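Local coordinates for 70 kDa protein (Xanthomonas sp., PDB 4B2N), which oxidatively cleaves rubber (polyisoprene) processively as a dioxygenase that carries two covalently bound c-type hemes, at residues L261-E275 / P463-R477. Residues are numbered along the deposited sequence; the frame is centred on the assembly and turned at random.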
loop_
_atom_site.group_PDB
_atom_site.type_symbol
_atom_site.label_atom_id
_atom_site.label_comp_id
_atom_site.label_asym_id
_atom_site.label_seq_id
_atom_site.Cartn_x
_atom_site.Cartn_y
_atom_site.Cartn_z
ATOM N N LEU A 261 -6.713 4.171 -20.382
ATOM C CA LEU A 261 -5.507 4.240 -21.194
ATOM C C LEU A 261 -5.275 2.905 -21.875
ATOM O O LEU A 261 -4.823 2.881 -23.016
ATOM C CB LEU A 261 -4.306 4.529 -20.299
ATOM C CG LEU A 261 -3.815 5.993 -20.111
ATOM C CD1 LEU A 261 -4.943 7.008 -20.121
ATOM C CD2 LEU A 261 -2.989 6.101 -18.803
ATOM N N PHE A 262 -5.662 1.804 -21.199
ATOM C CA PHE A 262 -5.154 0.464 -21.591
ATOM C C PHE A 262 -6.292 -0.438 -21.917
ATOM O O PHE A 262 -7.279 -0.433 -21.230
ATOM C CB PHE A 262 -4.347 -0.218 -20.460
ATOM C CG PHE A 262 -3.120 0.584 -20.058
ATOM C CD1 PHE A 262 -2.041 0.633 -20.888
ATOM C CD2 PHE A 262 -3.122 1.342 -18.885
ATOM C CE1 PHE A 262 -0.922 1.394 -20.558
ATOM C CE2 PHE A 262 -2.032 2.163 -18.545
ATOM C CZ PHE A 262 -0.909 2.154 -19.370
ATOM N N ASP A 263 -6.122 -1.212 -22.954
ATOM C CA ASP A 263 -7.065 -2.252 -23.300
ATOM C C ASP A 263 -7.081 -3.232 -22.110
ATOM O O ASP A 263 -6.037 -3.684 -21.606
ATOM C CB ASP A 263 -6.548 -2.912 -24.599
ATOM C CG ASP A 263 -7.448 -4.042 -25.084
ATOM O OD1 ASP A 263 -7.671 -4.994 -24.310
ATOM O OD2 ASP A 263 -7.943 -4.018 -26.252
ATOM N N MET A 264 -8.256 -3.518 -21.606
ATOM C CA MET A 264 -8.367 -4.270 -20.393
ATOM C C MET A 264 -8.234 -5.777 -20.583
ATOM O O MET A 264 -8.272 -6.492 -19.609
ATOM C CB MET A 264 -9.738 -3.973 -19.813
ATOM C CG MET A 264 -9.786 -2.485 -19.424
ATOM S SD MET A 264 -8.916 -2.137 -17.871
ATOM C CE MET A 264 -10.053 -2.952 -16.707
ATOM N N GLU A 265 -8.069 -6.220 -21.843
ATOM C CA GLU A 265 -7.827 -7.618 -22.144
ATOM C C GLU A 265 -6.381 -7.881 -22.543
ATOM O O GLU A 265 -5.865 -8.980 -22.309
ATOM C CB GLU A 265 -8.745 -8.066 -23.260
ATOM C CG GLU A 265 -10.230 -8.113 -22.883
ATOM C CD GLU A 265 -11.018 -8.516 -24.107
ATOM O OE1 GLU A 265 -11.430 -7.659 -24.927
ATOM O OE2 GLU A 265 -11.179 -9.719 -24.304
ATOM N N THR A 266 -5.723 -6.885 -23.153
ATOM C CA THR A 266 -4.413 -7.126 -23.731
ATOM C C THR A 266 -3.308 -6.253 -23.114
ATOM O O THR A 266 -2.156 -6.586 -23.235
ATOM C CB THR A 266 -4.410 -6.851 -25.245
ATOM O OG1 THR A 266 -4.486 -5.432 -25.471
ATOM C CG2 THR A 266 -5.609 -7.583 -25.907
ATOM N N LEU A 267 -3.689 -5.172 -22.424
ATOM C CA LEU A 267 -2.770 -4.191 -21.905
ATOM C C LEU A 267 -2.095 -3.345 -22.993
ATOM O O LEU A 267 -1.144 -2.633 -22.688
ATOM C CB LEU A 267 -1.744 -4.801 -20.868
ATOM C CG LEU A 267 -2.345 -5.673 -19.742
ATOM C CD1 LEU A 267 -1.173 -6.131 -18.795
ATOM C CD2 LEU A 267 -3.434 -4.911 -19.031
ATOM N N THR A 268 -2.621 -3.368 -24.223
ATOM C CA THR A 268 -2.262 -2.402 -25.225
ATOM C C THR A 268 -2.612 -0.971 -24.742
ATOM O O THR A 268 -3.659 -0.723 -24.129
ATOM C CB THR A 268 -3.052 -2.651 -26.531
ATOM O OG1 THR A 268 -2.849 -4.002 -26.961
ATOM C CG2 THR A 268 -2.608 -1.715 -27.598
ATOM N N LEU A 269 -1.680 -0.054 -24.942
ATOM C CA LEU A 269 -1.965 1.341 -24.702
ATOM C C LEU A 269 -2.895 1.801 -25.850
ATOM O O LEU A 269 -2.491 1.906 -26.979
ATOM C CB LEU A 269 -0.678 2.178 -24.722
ATOM C CG LEU A 269 -0.798 3.703 -24.574
ATOM C CD1 LEU A 269 -1.503 4.062 -23.272
ATOM C CD2 LEU A 269 0.568 4.400 -24.627
ATOM N N ALA A 270 -4.144 2.028 -25.536
ATOM C CA ALA A 270 -5.145 2.358 -26.546
ATOM C C ALA A 270 -6.264 3.065 -25.791
ATOM O O ALA A 270 -7.208 2.439 -25.341
ATOM C CB ALA A 270 -5.643 1.063 -27.217
ATOM N N PRO A 271 -6.142 4.371 -25.600
ATOM C CA PRO A 271 -7.073 5.118 -24.783
ATOM C C PRO A 271 -8.460 5.101 -25.337
ATOM O O PRO A 271 -8.584 5.034 -26.568
ATOM C CB PRO A 271 -6.490 6.542 -24.884
ATOM C CG PRO A 271 -5.052 6.252 -24.898
ATOM C CD PRO A 271 -5.012 5.215 -25.984
ATOM N N SER A 272 -9.477 5.112 -24.477
ATOM C CA SER A 272 -10.869 5.134 -24.979
ATOM C C SER A 272 -11.692 5.816 -23.946
ATOM O O SER A 272 -11.344 5.782 -22.774
ATOM C CB SER A 272 -11.393 3.691 -25.141
ATOM O OG SER A 272 -12.804 3.597 -25.422
ATOM N N LEU A 273 -12.804 6.417 -24.372
ATOM C CA LEU A 273 -13.811 6.964 -23.430
ATOM C C LEU A 273 -14.723 5.856 -22.854
ATOM O O LEU A 273 -15.385 6.083 -21.893
ATOM C CB LEU A 273 -14.733 7.930 -24.197
ATOM C CG LEU A 273 -14.037 9.154 -24.799
ATOM C CD1 LEU A 273 -14.986 10.010 -25.624
ATOM C CD2 LEU A 273 -13.539 9.896 -23.564
ATOM N N LEU A 274 -14.776 4.677 -23.452
ATOM C CA LEU A 274 -15.931 3.778 -23.295
ATOM C C LEU A 274 -15.985 3.014 -21.987
ATOM O O LEU A 274 -17.067 2.543 -21.511
ATOM C CB LEU A 274 -15.904 2.757 -24.447
ATOM C CG LEU A 274 -16.738 3.185 -25.628
ATOM C CD1 LEU A 274 -16.174 4.485 -26.084
ATOM C CD2 LEU A 274 -16.522 2.183 -26.693
ATOM N N GLU A 275 -14.821 2.847 -21.370
ATOM C CA GLU A 275 -14.781 2.112 -20.097
ATOM C C GLU A 275 -14.329 2.922 -18.885
ATOM O O GLU A 275 -14.251 2.421 -17.789
ATOM C CB GLU A 275 -13.917 0.861 -20.252
ATOM C CG GLU A 275 -14.506 -0.107 -21.277
ATOM C CD GLU A 275 -13.810 -1.453 -21.167
ATOM O OE1 GLU A 275 -14.224 -2.296 -20.287
ATOM O OE2 GLU A 275 -12.837 -1.689 -21.921
ATOM N N PRO A 463 -6.660 -11.313 -27.164
ATOM C CA PRO A 463 -7.103 -10.550 -28.306
ATOM C C PRO A 463 -5.879 -9.868 -28.935
ATOM O O PRO A 463 -4.832 -9.750 -28.286
ATOM C CB PRO A 463 -8.039 -9.508 -27.669
ATOM C CG PRO A 463 -8.617 -10.246 -26.501
ATOM C CD PRO A 463 -7.453 -11.000 -25.960
ATOM N N SER A 464 -6.011 -9.480 -30.185
ATOM C CA SER A 464 -4.936 -8.782 -30.916
ATOM C C SER A 464 -4.504 -7.448 -30.297
ATOM O O SER A 464 -5.306 -6.613 -29.833
ATOM C CB SER A 464 -5.319 -8.570 -32.385
ATOM O OG SER A 464 -6.482 -7.769 -32.427
ATOM N N ASP A 465 -3.214 -7.239 -30.389
ATOM C CA ASP A 465 -2.563 -6.116 -29.824
ATOM C C ASP A 465 -2.567 -5.099 -30.946
ATOM O O ASP A 465 -1.577 -4.933 -31.641
ATOM C CB ASP A 465 -1.130 -6.522 -29.476
ATOM C CG ASP A 465 -0.353 -5.421 -28.880
ATOM O OD1 ASP A 465 -0.896 -4.436 -28.389
ATOM O OD2 ASP A 465 0.862 -5.512 -28.916
ATOM N N ASN A 466 -3.713 -4.478 -31.185
ATOM C CA ASN A 466 -3.714 -3.384 -32.153
ATOM C C ASN A 466 -4.892 -2.513 -31.882
ATOM O O ASN A 466 -5.863 -2.918 -31.244
ATOM C CB ASN A 466 -3.569 -3.798 -33.629
ATOM C CG ASN A 466 -4.840 -4.279 -34.227
ATOM O OD1 ASN A 466 -5.161 -5.459 -34.068
ATOM N ND2 ASN A 466 -5.606 -3.391 -34.889
ATOM N N ILE A 467 -4.658 -1.274 -32.232
ATOM C CA ILE A 467 -5.422 -0.125 -31.771
ATOM C C ILE A 467 -6.780 -0.249 -32.448
ATOM O O ILE A 467 -7.811 -0.120 -31.774
ATOM C CB ILE A 467 -4.730 1.201 -32.199
ATOM C CG1 ILE A 467 -3.400 1.425 -31.449
ATOM C CG2 ILE A 467 -5.656 2.413 -31.978
ATOM C CD1 ILE A 467 -3.611 1.555 -29.971
ATOM N N VAL A 468 -6.815 -0.586 -33.740
ATOM C CA VAL A 468 -8.110 -0.696 -34.445
ATOM C C VAL A 468 -8.988 -1.758 -33.779
ATOM O O VAL A 468 -10.185 -1.503 -33.471
ATOM C CB VAL A 468 -7.912 -1.011 -35.952
ATOM C CG1 VAL A 468 -9.176 -1.563 -36.583
ATOM C CG2 VAL A 468 -7.413 0.242 -36.653
ATOM N N ALA A 469 -8.379 -2.914 -33.482
ATOM C CA ALA A 469 -9.148 -4.019 -32.905
ATOM C C ALA A 469 -9.533 -3.664 -31.455
ATOM O O ALA A 469 -10.623 -4.034 -30.941
ATOM C CB ALA A 469 -8.312 -5.278 -32.997
ATOM N N SER A 470 -8.632 -2.971 -30.764
ATOM C CA SER A 470 -8.964 -2.530 -29.418
ATOM C C SER A 470 -10.200 -1.617 -29.429
ATOM O O SER A 470 -11.097 -1.748 -28.584
ATOM C CB SER A 470 -7.800 -1.846 -28.742
ATOM O OG SER A 470 -8.154 -1.616 -27.369
ATOM N N GLU A 471 -10.278 -0.707 -30.393
ATOM C CA GLU A 471 -11.503 0.112 -30.574
ATOM C C GLU A 471 -12.739 -0.718 -30.862
ATOM O O GLU A 471 -13.825 -0.391 -30.409
ATOM C CB GLU A 471 -11.310 1.283 -31.582
ATOM C CG GLU A 471 -12.592 2.081 -31.932
ATOM C CD GLU A 471 -12.376 3.047 -33.149
ATOM O OE1 GLU A 471 -11.216 3.560 -33.256
ATOM O OE2 GLU A 471 -13.309 3.251 -34.007
ATOM N N LEU A 472 -12.598 -1.772 -31.635
ATOM C CA LEU A 472 -13.709 -2.603 -31.960
ATOM C C LEU A 472 -14.255 -3.177 -30.665
ATOM O O LEU A 472 -15.458 -3.134 -30.375
ATOM C CB LEU A 472 -13.247 -3.720 -32.980
ATOM C CG LEU A 472 -14.279 -4.851 -33.324
ATOM C CD1 LEU A 472 -13.857 -5.708 -34.510
ATOM C CD2 LEU A 472 -14.569 -5.750 -32.118
ATOM N N ARG A 473 -13.371 -3.722 -29.865
ATOM C CA ARG A 473 -13.797 -4.464 -28.651
ATOM C C ARG A 473 -14.372 -3.574 -27.548
ATOM O O ARG A 473 -15.179 -4.066 -26.702
ATOM C CB ARG A 473 -12.598 -5.231 -28.034
ATOM C CG ARG A 473 -12.182 -6.474 -28.858
ATOM C CD ARG A 473 -10.960 -7.178 -28.257
ATOM N NE ARG A 473 -9.759 -6.357 -28.026
ATOM C CZ ARG A 473 -8.692 -6.355 -28.830
ATOM N NH1 ARG A 473 -8.735 -7.037 -29.972
ATOM N NH2 ARG A 473 -7.592 -5.689 -28.496
ATOM N N ARG A 474 -13.891 -2.332 -27.474
ATOM C CA ARG A 474 -14.424 -1.364 -26.431
ATOM C C ARG A 474 -15.959 -1.277 -26.363
ATOM O O ARG A 474 -16.588 -1.173 -25.265
ATOM C CB ARG A 474 -13.833 0.058 -26.635
ATOM C CG ARG A 474 -12.358 0.129 -26.303
ATOM C CD ARG A 474 -12.105 0.028 -24.787
ATOM N NE ARG A 474 -10.741 0.508 -24.565
ATOM C CZ ARG A 474 -10.205 0.708 -23.388
ATOM N NH1 ARG A 474 -10.891 0.414 -22.304
ATOM N NH2 ARG A 474 -8.990 1.256 -23.332
ATOM N N VAL A 475 -16.606 -1.282 -27.534
ATOM C CA VAL A 475 -18.058 -1.019 -27.563
ATOM C C VAL A 475 -18.846 -2.184 -26.897
ATOM O O VAL A 475 -19.585 -1.969 -25.942
ATOM C CB VAL A 475 -18.525 -0.726 -29.013
ATOM C CG1 VAL A 475 -20.023 -0.494 -29.016
ATOM C CG2 VAL A 475 -17.813 0.499 -29.582
ATOM N N PRO A 476 -18.663 -3.446 -27.375
ATOM C CA PRO A 476 -19.416 -4.515 -26.724
ATOM C C PRO A 476 -18.925 -4.712 -25.320
ATOM O O PRO A 476 -19.692 -5.151 -24.510
ATOM C CB PRO A 476 -19.080 -5.800 -27.523
ATOM C CG PRO A 476 -17.891 -5.430 -28.345
ATOM C CD PRO A 476 -18.011 -3.957 -28.588
ATOM N N ARG A 477 -17.674 -4.361 -25.011
ATOM C CA ARG A 477 -17.273 -4.380 -23.548
ATOM C C ARG A 477 -18.118 -3.422 -22.702
ATOM O O ARG A 477 -18.702 -3.793 -21.611
ATOM C CB ARG A 477 -15.769 -4.058 -23.425
ATOM C CG ARG A 477 -14.862 -5.284 -23.814
ATOM C CD ARG A 477 -13.345 -4.961 -23.658
ATOM N NE ARG A 477 -13.160 -4.598 -22.261
ATOM C CZ ARG A 477 -13.088 -5.410 -21.219
ATOM N NH1 ARG A 477 -13.100 -6.740 -21.374
ATOM N NH2 ARG A 477 -13.045 -4.881 -19.999
HETATM O O HOH W 1 -11.052 -2.962 -25.711
HETATM O O HOH W 2 -10.179 -5.478 -25.531
HETATM O O HOH W 3 -9.031 0.731 -26.727
#
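The loop 261-275, which follows helix 253-261, runs along helix 467-481 and the turn 463-466 that precedes it, its backbone coming nearest where the CA atoms of A270 and I467 lie 5.8 Å apart. At its heart D263 OD1 takes the N-H of E265, an Asx turn, and that of T266 as well, which extends it to an Asx motif. With CG anti to the backbone N (chi1 180°), the carboxylate extends toward the helix, where OD2 receives S470 OG at 2.7 Å on its anti side and R473 NH2 at 2.8 Å from above the carboxylate plane. R473 NH2 also donates to S464 O, while P463 CB lies over the centre of its guanidinium; the ring of P463 packs on T266 CG2 as well. S470 suits its place because it is small enough to lie against A270 CB and its hydroxyl can donate to D263 OD2. R474 bends at chi2 (-72°) so that its flat end slips between D263 CA on one face and S272 CB on the other. An arginine suits this place because its N-H groups reach A270 O (2.9 Å from NH2), P259 O of helix 253-261, the E275 carboxylate and, from NE, a water shared with S470 OG, with a weak bond to F262 O. L274 CD2 closes over R474 CB at the more exposed end. E275, also bound by N481, joins two arginines: R477, itself held by S447 O and A444 O, grips it side-on, NH2 to OE1 and NE to OE2, whereas R474 NH1 reaches OE2 at 2.9 Å from the opposite face of the carboxylate.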